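Local coordinates for MMACHC-like protein (Caenorhabditis elegans, PDB 5UJC), which probably reduces cyanocobalamin to cob(II)alamin with a flavin and NADPH, and removes alkyl groups from other cobalamins with glutathione during vitamin B12 trafficking, at residues M134-Q148 / G173-R187. Sequence-based numbering, arbitrary orientation.
Sequences MQTCGHVAGAAFYYQ and GLSLHPIYGGHFAFR
S175 OG donates to a water at 2.7 Å. That water in turn donates to the carbonyls Q135 O and A144 O, so one molecule links helix 134-140, A144 just before strand 145-147, and strand 174-176. The shortest direct bond across the contact runs from Y147 N to L174 O (2.8 Å). L174 N returns a bond to Y147 O, and F145 and L176 exchange a second pair, forming a two-stranded antiparallel sheet. Y146 and S175 are the non-hydrogen-bonded pair between them. The Y146 ring has CG anti to the backbone N (chi1 -180°), which carries it between Q135 CB over one face and Q148 CG over the other. Its edge meets G173 and L174. Y146 OH bonds to the bound methylcobalamin and also receives a bond from a second water, held by G173 N. Q135 NE2 reaches G173 O at 3.0 Å, from above the carbonyl plane and with a bent N-H...O angle of 139°; Q135 also bonds to the cobalamin. These residues help form the methylcobalamin pocket, where S175 N and F186 O also hydrogen-bond the ligand. F186 presses its CB against M134 CB (3.5 Å). M134 O lies over the centre of one face of its ring, and F184 CE2 lies over the other face, toward the rim. G138 CA comes within 3.8 Å of F186 CE1; a CB at G138 would clash with that ring atom. With an alanine at F186, the space between helix 134-140 and F184 would probably be left unfilled, and M134 and Q135 would be less firmly placed. Helix 134-140 crosses strand 185-187 at about 100°. T136 and C137 of this helix touch helix 32-39, while M134 and F186 both rest on L57 of the neighbouring strand 53-60.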
loop_
_atom_site.group_PDB
_atom_site.type_symbol
_atom_site.label_atom_id
_atom_site.label_comp_id
_atom_site.label_asym_id
_atom_site.label_seq_id
_atom_site.Cartn_x
_atom_site.Cartn_y
_atom_site.Cartn_z
ATOM N N MET A 134 -7.222 -3.028 -1.905
ATOM C CA MET A 134 -6.524 -2.335 -0.823
ATOM C C MET A 134 -7.097 -0.984 -0.449
ATOM O O MET A 134 -7.108 -0.608 0.727
ATOM C CB MET A 134 -5.055 -2.164 -1.191
ATOM C CG MET A 134 -4.295 -3.426 -1.207
ATOM S SD MET A 134 -4.230 -4.184 0.411
ATOM C CE MET A 134 -3.117 -5.529 0.103
ATOM N N GLN A 135 -7.594 -0.245 -1.437
ATOM C CA GLN A 135 -8.179 1.071 -1.134
ATOM C C GLN A 135 -9.458 0.926 -0.330
ATOM O O GLN A 135 -9.739 1.724 0.567
ATOM C CB GLN A 135 -8.413 1.879 -2.411
ATOM C CG GLN A 135 -7.110 2.165 -3.145
ATOM C CD GLN A 135 -7.322 2.431 -4.602
ATOM O OE1 GLN A 135 -7.930 1.620 -5.312
ATOM N NE2 GLN A 135 -6.844 3.583 -5.072
ATOM N N THR A 136 -10.208 -0.135 -0.599
ATOM C CA THR A 136 -11.396 -0.428 0.207
ATOM C C THR A 136 -10.987 -0.815 1.641
ATOM O O THR A 136 -11.558 -0.302 2.603
ATOM C CB THR A 136 -12.249 -1.518 -0.447
ATOM O OG1 THR A 136 -12.788 -1.017 -1.683
ATOM C CG2 THR A 136 -13.397 -1.935 0.442
ATOM N N CYS A 137 -9.959 -1.668 1.779
ATOM C CA CYS A 137 -9.447 -1.978 3.115
ATOM C C CYS A 137 -9.037 -0.703 3.855
ATOM O O CYS A 137 -9.315 -0.544 5.021
ATOM C CB CYS A 137 -8.234 -2.923 3.068
ATOM S SG CYS A 137 -8.586 -4.566 2.468
ATOM N N GLY A 138 -8.319 0.174 3.170
ATOM C CA GLY A 138 -7.835 1.387 3.800
ATOM C C GLY A 138 -8.941 2.272 4.308
ATOM O O GLY A 138 -8.815 2.923 5.380
ATOM N N HIS A 139 -10.035 2.317 3.561
ATOM C CA HIS A 139 -11.165 3.152 3.955
ATOM C C HIS A 139 -11.913 2.538 5.163
ATOM O O HIS A 139 -12.157 3.220 6.174
ATOM C CB HIS A 139 -12.103 3.330 2.768
ATOM C CG HIS A 139 -13.119 4.415 2.949
ATOM N ND1 HIS A 139 -12.904 5.704 2.530
ATOM C CD2 HIS A 139 -14.345 4.401 3.516
ATOM C CE1 HIS A 139 -13.963 6.440 2.811
ATOM N NE2 HIS A 139 -14.853 5.671 3.414
ATOM N N VAL A 140 -12.225 1.238 5.088
ATOM C CA VAL A 140 -12.960 0.627 6.161
ATOM C C VAL A 140 -12.133 0.508 7.443
ATOM O O VAL A 140 -12.692 0.510 8.548
ATOM C CB VAL A 140 -13.596 -0.725 5.780
ATOM C CG1 VAL A 140 -14.502 -0.575 4.548
ATOM C CG2 VAL A 140 -12.567 -1.822 5.599
ATOM N N ALA A 141 -10.803 0.481 7.301
ATOM C CA ALA A 141 -9.906 0.448 8.483
ATOM C C ALA A 141 -9.623 1.842 9.040
ATOM O O ALA A 141 -8.979 1.975 10.072
ATOM C CB ALA A 141 -8.616 -0.235 8.148
ATOM N N GLY A 142 -10.055 2.877 8.319
ATOM C CA GLY A 142 -9.823 4.270 8.736
ATOM C C GLY A 142 -8.442 4.801 8.410
ATOM O O GLY A 142 -8.070 5.870 8.882
ATOM N N ALA A 143 -7.658 4.042 7.652
ATOM C CA ALA A 143 -6.268 4.427 7.351
ATOM C C ALA A 143 -6.141 5.560 6.364
ATOM O O ALA A 143 -5.255 6.405 6.493
ATOM C CB ALA A 143 -5.478 3.227 6.852
ATOM N N ALA A 144 -7.027 5.584 5.368
ATOM C CA ALA A 144 -6.950 6.564 4.291
ATOM C C ALA A 144 -8.311 6.644 3.652
ATOM O O ALA A 144 -8.955 5.626 3.450
ATOM C CB ALA A 144 -5.896 6.142 3.276
ATOM N N PHE A 145 -8.738 7.864 3.322
ATOM C CA PHE A 145 -10.045 8.096 2.702
ATOM C C PHE A 145 -9.939 7.765 1.214
ATOM O O PHE A 145 -9.045 8.249 0.512
ATOM C CB PHE A 145 -10.462 9.535 2.900
ATOM C CG PHE A 145 -11.925 9.768 2.685
ATOM C CD1 PHE A 145 -12.464 9.786 1.405
ATOM C CD2 PHE A 145 -12.765 9.959 3.755
ATOM C CE1 PHE A 145 -13.819 9.981 1.218
ATOM C CE2 PHE A 145 -14.119 10.133 3.577
ATOM C CZ PHE A 145 -14.644 10.151 2.298
ATOM N N TYR A 146 -10.832 6.917 0.752
ATOM C CA TYR A 146 -10.829 6.449 -0.621
ATOM C C TYR A 146 -11.813 7.296 -1.456
ATOM O O TYR A 146 -13.045 7.199 -1.275
ATOM C CB TYR A 146 -11.218 4.961 -0.660
ATOM C CG TYR A 146 -11.261 4.307 -2.030
ATOM C CD1 TYR A 146 -10.453 4.750 -3.088
ATOM C CD2 TYR A 146 -12.032 3.178 -2.230
ATOM C CE1 TYR A 146 -10.453 4.098 -4.308
ATOM C CE2 TYR A 146 -12.058 2.530 -3.457
ATOM C CZ TYR A 146 -11.265 3.002 -4.502
ATOM O OH TYR A 146 -11.254 2.365 -5.742
ATOM N N TYR A 147 -11.256 8.066 -2.394
ATOM C CA TYR A 147 -12.019 8.914 -3.285
ATOM C C TYR A 147 -12.325 8.155 -4.572
ATOM O O TYR A 147 -11.412 7.869 -5.386
ATOM C CB TYR A 147 -11.249 10.219 -3.566
ATOM C CG TYR A 147 -11.139 11.060 -2.348
ATOM C CD1 TYR A 147 -12.185 11.860 -1.943
ATOM C CD2 TYR A 147 -10.004 11.021 -1.550
ATOM C CE1 TYR A 147 -12.141 12.540 -0.759
ATOM C CE2 TYR A 147 -9.933 11.735 -0.360
ATOM C CZ TYR A 147 -11.019 12.462 0.049
ATOM O OH TYR A 147 -10.983 13.148 1.248
ATOM N N GLN A 148 -13.609 7.813 -4.754
ATOM C CA GLN A 148 -14.015 6.952 -5.841
ATOM C C GLN A 148 -14.737 7.776 -6.909
ATOM O O GLN A 148 -15.625 8.544 -6.577
ATOM C CB GLN A 148 -14.964 5.885 -5.311
ATOM C CG GLN A 148 -14.350 5.028 -4.217
ATOM C CD GLN A 148 -15.138 3.763 -3.961
ATOM O OE1 GLN A 148 -15.346 2.952 -4.865
ATOM N NE2 GLN A 148 -15.573 3.586 -2.742
ATOM N N GLY A 173 -10.022 5.194 -8.676
ATOM C CA GLY A 173 -9.998 6.073 -7.513
ATOM C C GLY A 173 -8.639 6.170 -6.853
ATOM O O GLY A 173 -7.681 5.458 -7.225
ATOM N N LEU A 174 -8.600 6.996 -5.814
ATOM C CA LEU A 174 -7.374 7.389 -5.135
ATOM C C LEU A 174 -7.642 7.517 -3.662
ATOM O O LEU A 174 -8.605 8.177 -3.248
ATOM C CB LEU A 174 -6.873 8.734 -5.657
ATOM C CG LEU A 174 -5.641 9.335 -4.963
ATOM C CD1 LEU A 174 -4.398 8.484 -5.230
ATOM C CD2 LEU A 174 -5.424 10.760 -5.445
ATOM N N SER A 175 -6.767 6.912 -2.852
ATOM C CA SER A 175 -6.814 7.083 -1.390
ATOM C C SER A 175 -5.809 8.116 -0.953
ATOM O O SER A 175 -4.685 8.174 -1.477
ATOM C CB SER A 175 -6.504 5.766 -0.680
ATOM O OG SER A 175 -7.456 4.789 -1.008
ATOM N N LEU A 176 -6.186 8.908 0.059
ATOM C CA LEU A 176 -5.287 9.893 0.636
ATOM C C LEU A 176 -5.184 9.718 2.135
ATOM O O LEU A 176 -6.187 9.645 2.855
ATOM C CB LEU A 176 -5.735 11.333 0.281
ATOM C CG LEU A 176 -5.643 11.701 -1.213
ATOM C CD1 LEU A 176 -6.336 13.018 -1.490
ATOM C CD2 LEU A 176 -4.195 11.736 -1.700
ATOM N N HIS A 177 -3.943 9.623 2.581
ATOM C CA HIS A 177 -3.584 9.367 3.962
ATOM C C HIS A 177 -3.514 10.699 4.734
ATOM O O HIS A 177 -3.085 11.707 4.187
ATOM C CB HIS A 177 -2.227 8.665 3.944
ATOM C CG HIS A 177 -1.778 8.125 5.266
ATOM N ND1 HIS A 177 -1.310 8.919 6.285
ATOM C CD2 HIS A 177 -1.688 6.852 5.710
ATOM C CE1 HIS A 177 -0.981 8.159 7.318
ATOM N NE2 HIS A 177 -1.196 6.899 6.987
ATOM N N PRO A 178 -3.919 10.694 6.008
ATOM C CA PRO A 178 -3.973 11.958 6.761
ATOM C C PRO A 178 -2.609 12.612 7.059
ATOM O O PRO A 178 -2.544 13.818 7.379
ATOM C CB PRO A 178 -4.686 11.558 8.058
ATOM C CG PRO A 178 -4.489 10.108 8.186
ATOM C CD PRO A 178 -4.466 9.575 6.790
ATOM N N ILE A 179 -1.546 11.813 7.045
ATOM C CA ILE A 179 -0.179 12.331 7.214
ATOM C C ILE A 179 0.508 12.478 5.854
ATOM O O ILE A 179 1.149 13.493 5.584
ATOM C CB ILE A 179 0.695 11.402 8.112
ATOM C CG1 ILE A 179 0.034 11.131 9.466
ATOM C CG2 ILE A 179 2.065 12.004 8.293
ATOM C CD1 ILE A 179 0.830 10.195 10.364
ATOM N N TYR A 180 0.380 11.451 4.999
ATOM C CA TYR A 180 1.228 11.316 3.825
ATOM C C TYR A 180 0.582 11.726 2.499
ATOM O O TYR A 180 1.272 11.770 1.492
ATOM C CB TYR A 180 1.754 9.891 3.711
ATOM C CG TYR A 180 2.484 9.448 4.953
ATOM C CD1 TYR A 180 3.662 10.042 5.335
ATOM C CD2 TYR A 180 1.950 8.476 5.782
ATOM C CE1 TYR A 180 4.310 9.685 6.512
ATOM C CE2 TYR A 180 2.557 8.140 6.979
ATOM C CZ TYR A 180 3.751 8.745 7.340
ATOM O OH TYR A 180 4.395 8.403 8.520
ATOM N N GLY A 181 -0.721 12.055 2.483
ATOM C CA GLY A 181 -1.396 12.333 1.206
ATOM C C GLY A 181 -1.325 11.086 0.348
ATOM O O GLY A 181 -1.795 10.032 0.753
ATOM N N GLY A 182 -0.708 11.210 -0.827
ATOM C CA GLY A 182 -0.453 10.073 -1.692
ATOM C C GLY A 182 0.979 9.532 -1.636
ATOM O O GLY A 182 1.347 8.685 -2.462
ATOM N N HIS A 183 1.760 9.969 -0.648
ATOM C CA HIS A 183 3.140 9.535 -0.478
ATOM C C HIS A 183 3.180 8.287 0.423
ATOM O O HIS A 183 3.794 8.268 1.499
ATOM C CB HIS A 183 3.941 10.658 0.127
ATOM C CG HIS A 183 4.029 11.863 -0.739
ATOM N ND1 HIS A 183 4.997 12.005 -1.718
ATOM C CD2 HIS A 183 3.309 13.010 -0.748
ATOM C CE1 HIS A 183 4.836 13.169 -2.304
ATOM N NE2 HIS A 183 3.823 13.799 -1.731
ATOM N N PHE A 184 2.478 7.261 -0.022
ATOM C CA PHE A 184 2.402 6.006 0.708
ATOM C C PHE A 184 1.887 4.944 -0.270
ATOM O O PHE A 184 1.445 5.283 -1.378
ATOM C CB PHE A 184 1.431 6.123 1.921
ATOM C CG PHE A 184 -0.029 5.959 1.555
ATOM C CD1 PHE A 184 -0.752 7.001 0.974
ATOM C CD2 PHE A 184 -0.675 4.765 1.783
ATOM C CE1 PHE A 184 -2.084 6.818 0.602
ATOM C CE2 PHE A 184 -2.006 4.574 1.400
ATOM C CZ PHE A 184 -2.711 5.610 0.819
ATOM N N ALA A 185 1.912 3.674 0.148
ATOM C CA ALA A 185 1.283 2.618 -0.617
ATOM C C ALA A 185 0.718 1.566 0.288
ATOM O O ALA A 185 1.245 1.315 1.365
ATOM C CB ALA A 185 2.289 1.992 -1.571
ATOM N N PHE A 186 -0.339 0.904 -0.174
ATOM C CA PHE A 186 -0.818 -0.291 0.511
ATOM C C PHE A 186 0.092 -1.462 0.139
ATOM O O PHE A 186 0.573 -1.533 -0.967
ATOM C CB PHE A 186 -2.253 -0.580 0.124
ATOM C CG PHE A 186 -3.196 0.527 0.474
ATOM C CD1 PHE A 186 -3.536 0.763 1.808
ATOM C CD2 PHE A 186 -3.705 1.379 -0.503
ATOM C CE1 PHE A 186 -4.427 1.785 2.132
ATOM C CE2 PHE A 186 -4.611 2.382 -0.172
ATOM C CZ PHE A 186 -4.957 2.588 1.120
ATOM N N ARG A 187 0.367 -2.342 1.084
ATOM C CA ARG A 187 1.297 -3.448 0.818
ATOM C C ARG A 187 0.668 -4.822 1.013
ATOM O O ARG A 187 0.740 -5.665 0.110
ATOM C CB ARG A 187 2.595 -3.308 1.651
ATOM C CG ARG A 187 3.406 -2.069 1.266
ATOM C CD ARG A 187 3.908 -2.136 -0.168
ATOM N NE ARG A 187 4.662 -0.951 -0.562
ATOM C CZ ARG A 187 5.014 -0.693 -1.808
ATOM N NH1 ARG A 187 4.832 -1.614 -2.766
ATOM N NH2 ARG A 187 5.578 0.473 -2.112
HETATM O O HOH W 1 -8.193 3.860 1.402
HETATM O O HOH W 2 -11.394 2.735 -8.702
#